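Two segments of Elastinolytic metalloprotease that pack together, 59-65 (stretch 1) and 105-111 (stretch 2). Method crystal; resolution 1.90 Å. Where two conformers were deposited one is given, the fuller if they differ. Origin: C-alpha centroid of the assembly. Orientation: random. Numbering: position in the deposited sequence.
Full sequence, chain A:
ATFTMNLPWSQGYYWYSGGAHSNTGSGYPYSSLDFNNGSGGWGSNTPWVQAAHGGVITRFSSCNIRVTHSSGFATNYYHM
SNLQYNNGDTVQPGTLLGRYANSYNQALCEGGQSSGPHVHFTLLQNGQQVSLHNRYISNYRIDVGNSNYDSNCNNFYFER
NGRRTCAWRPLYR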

# COMPACT_ATOMS: atom_id res chain seq x y z
N ARG A 59 9.12 -12.88 -1.34
CA ARG A 59 7.91 -13.42 -0.70
C ARG A 59 8.28 -13.87 0.70
O ARG A 59 9.00 -14.86 0.88
CB ARG A 59 7.32 -14.58 -1.50
CG ARG A 59 6.11 -15.25 -0.82
CD ARG A 59 5.71 -16.56 -1.51
NE ARG A 59 4.68 -17.30 -0.78
CZ ARG A 59 4.89 -18.03 0.31
NH1 ARG A 59 6.11 -18.12 0.83
NH2 ARG A 59 3.89 -18.68 0.90
N PHE A 60 7.80 -13.13 1.71
CA PHE A 60 8.19 -13.45 3.08
C PHE A 60 7.32 -14.54 3.68
O PHE A 60 7.79 -15.28 4.55
CB PHE A 60 8.13 -12.19 3.95
CG PHE A 60 9.14 -11.14 3.57
CD1 PHE A 60 10.47 -11.29 3.92
CD2 PHE A 60 8.77 -10.01 2.86
CE1 PHE A 60 11.42 -10.34 3.58
CE2 PHE A 60 9.71 -9.04 2.52
CZ PHE A 60 11.04 -9.21 2.88
N SER A 61 6.09 -14.67 3.22
CA SER A 61 5.11 -15.59 3.79
C SER A 61 3.93 -15.60 2.83
O SER A 61 3.95 -14.91 1.81
CB SER A 61 4.68 -15.16 5.19
OG SER A 61 3.92 -13.96 5.10
N SER A 62 2.90 -16.36 3.17
CA SER A 62 1.73 -16.38 2.29
C SER A 62 0.95 -15.07 2.33
O SER A 62 0.03 -14.90 1.52
CB SER A 62 0.81 -17.54 2.66
OG SER A 62 0.11 -17.25 3.86
N CYS A 63 1.25 -14.15 3.25
CA CYS A 63 0.48 -12.92 3.37
C CYS A 63 1.34 -11.66 3.25
O CYS A 63 0.90 -10.57 3.62
CB CYS A 63 -0.31 -12.90 4.69
SG CYS A 63 0.67 -12.78 6.20
N ASN A 64 2.55 -11.78 2.70
CA ASN A 64 3.53 -10.69 2.80
C ASN A 64 4.50 -10.79 1.64
O ASN A 64 5.29 -11.74 1.55
CB ASN A 64 4.25 -10.77 4.15
CG ASN A 64 5.19 -9.60 4.37
OD1 ASN A 64 5.15 -8.60 3.65
ND2 ASN A 64 6.03 -9.71 5.40
N ILE A 65 4.45 -9.81 0.73
CA ILE A 65 5.24 -9.84 -0.49
C ILE A 65 5.78 -8.44 -0.75
O ILE A 65 5.18 -7.44 -0.36
CB ILE A 65 4.41 -10.36 -1.68
CG1 ILE A 65 5.31 -10.75 -2.86
CG2 ILE A 65 3.37 -9.33 -2.12
CD1 ILE A 65 4.55 -11.38 -4.00
N ASN A 105 -7.55 -14.73 9.77
CA ASN A 105 -6.33 -15.48 10.07
C ASN A 105 -5.30 -15.34 8.96
O ASN A 105 -4.10 -15.21 9.24
CB ASN A 105 -6.66 -16.95 10.31
CG ASN A 105 -7.30 -17.19 11.67
OD1 ASN A 105 -7.18 -16.36 12.57
ND2 ASN A 105 -7.97 -18.32 11.81
N GLN A 106 -5.74 -15.37 7.70
CA GLN A 106 -4.80 -15.20 6.60
C GLN A 106 -4.22 -13.79 6.58
O GLN A 106 -3.04 -13.60 6.28
CB GLN A 106 -5.49 -15.49 5.27
CG GLN A 106 -4.62 -15.23 4.05
CD GLN A 106 -3.43 -16.15 4.00
OE1 GLN A 106 -3.48 -17.27 4.50
NE2 GLN A 106 -2.33 -15.68 3.40
N ALA A 107 -5.05 -12.78 6.89
CA ALA A 107 -4.58 -11.40 6.90
C ALA A 107 -3.46 -11.20 7.92
O ALA A 107 -2.58 -10.35 7.72
CB ALA A 107 -5.73 -10.45 7.21
N LEU A 108 -3.48 -11.95 9.01
CA LEU A 108 -2.53 -11.76 10.10
C LEU A 108 -1.58 -12.96 10.22
O LEU A 108 -1.18 -13.34 11.31
CB LEU A 108 -3.27 -11.52 11.41
CG LEU A 108 -4.18 -10.28 11.36
CD1 LEU A 108 -4.88 -10.06 12.69
CD2 LEU A 108 -3.37 -9.05 10.97
N CYS A 109 -1.20 -13.54 9.08
CA CYS A 109 -0.37 -14.74 9.11
C CYS A 109 1.00 -14.49 9.72
O CYS A 109 1.66 -15.45 10.14
CB CYS A 109 -0.26 -15.34 7.70
SG CYS A 109 1.11 -14.73 6.65
N GLU A 110 1.46 -13.24 9.79
CA GLU A 110 2.71 -12.91 10.47
C GLU A 110 2.47 -11.99 11.67
O GLU A 110 3.40 -11.33 12.13
CB GLU A 110 3.72 -12.26 9.53
CG GLU A 110 4.31 -13.19 8.49
CD GLU A 110 5.47 -12.54 7.76
OE1 GLU A 110 6.45 -12.14 8.42
OE2 GLU A 110 5.40 -12.41 6.52
N GLY A 111 1.25 -11.92 12.17
CA GLY A 111 0.96 -11.06 13.30
C GLY A 111 0.35 -9.75 12.85
O GLY A 111 0.03 -9.53 11.67
O HOH W 1 -1.45 -19.34 4.85

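The contact is a small, largely polar one built around a disulfide, which ties a turn between two strand segments to the loop that follows the end of a helix. Cys63 SG and Cys109 SG are bonded at 2.0 Å with a chi3 of -89°, close to the ideal for an unstrained disulfide, and both cysteines direct CA-to-CB toward the opposing stretch with chi1 in the p well. Their CA atoms, 6.1 Å apart, are the closest CA pair across the two stretches.

Each cysteine sits within a type I turn, Ser61 to Asn64 on one side and Leu108 to Gly111 on the other. Next to the first turn, Phe60 N donates to Asn64 O at 2.9 Å, joining the strand segments that flank it; within the turn, Cys63 N donates to Ser61 OG at 3.3 Å. In the second, Gly111 N donates to Leu108 O at 2.9 Å; the positive phi of Gly111 would press a CB against the preceding carbonyl oxygen, so the backbone here calls for glycine.

Hydrogen bonds to two side chains of the second stretch supplement the covalent link. Glu110 reaches across with its carboxylate, where OE2 accepts from Ser61 OG at 2.6 Å and from Asn64 ND2 at 3.0 Å. A single oxygen thus joins residues from both ends of the first turn. Gln106 points its CA-to-CB bond sideways, yet its side chain bends at chi2 (p) and brings the amide nearer: NE2 donates to Ser62 OG at 2.9 Å with a favorable angle of 162°. A water reinforces this pairing, lying 2.8 Å from Ser62 OG and donating to Gln106 OE1 at 2.9 Å. Beside it, Cys63 CB packs 3.2 Å from Gln106 O, bringing the disulfide arm against the last turn of the helix.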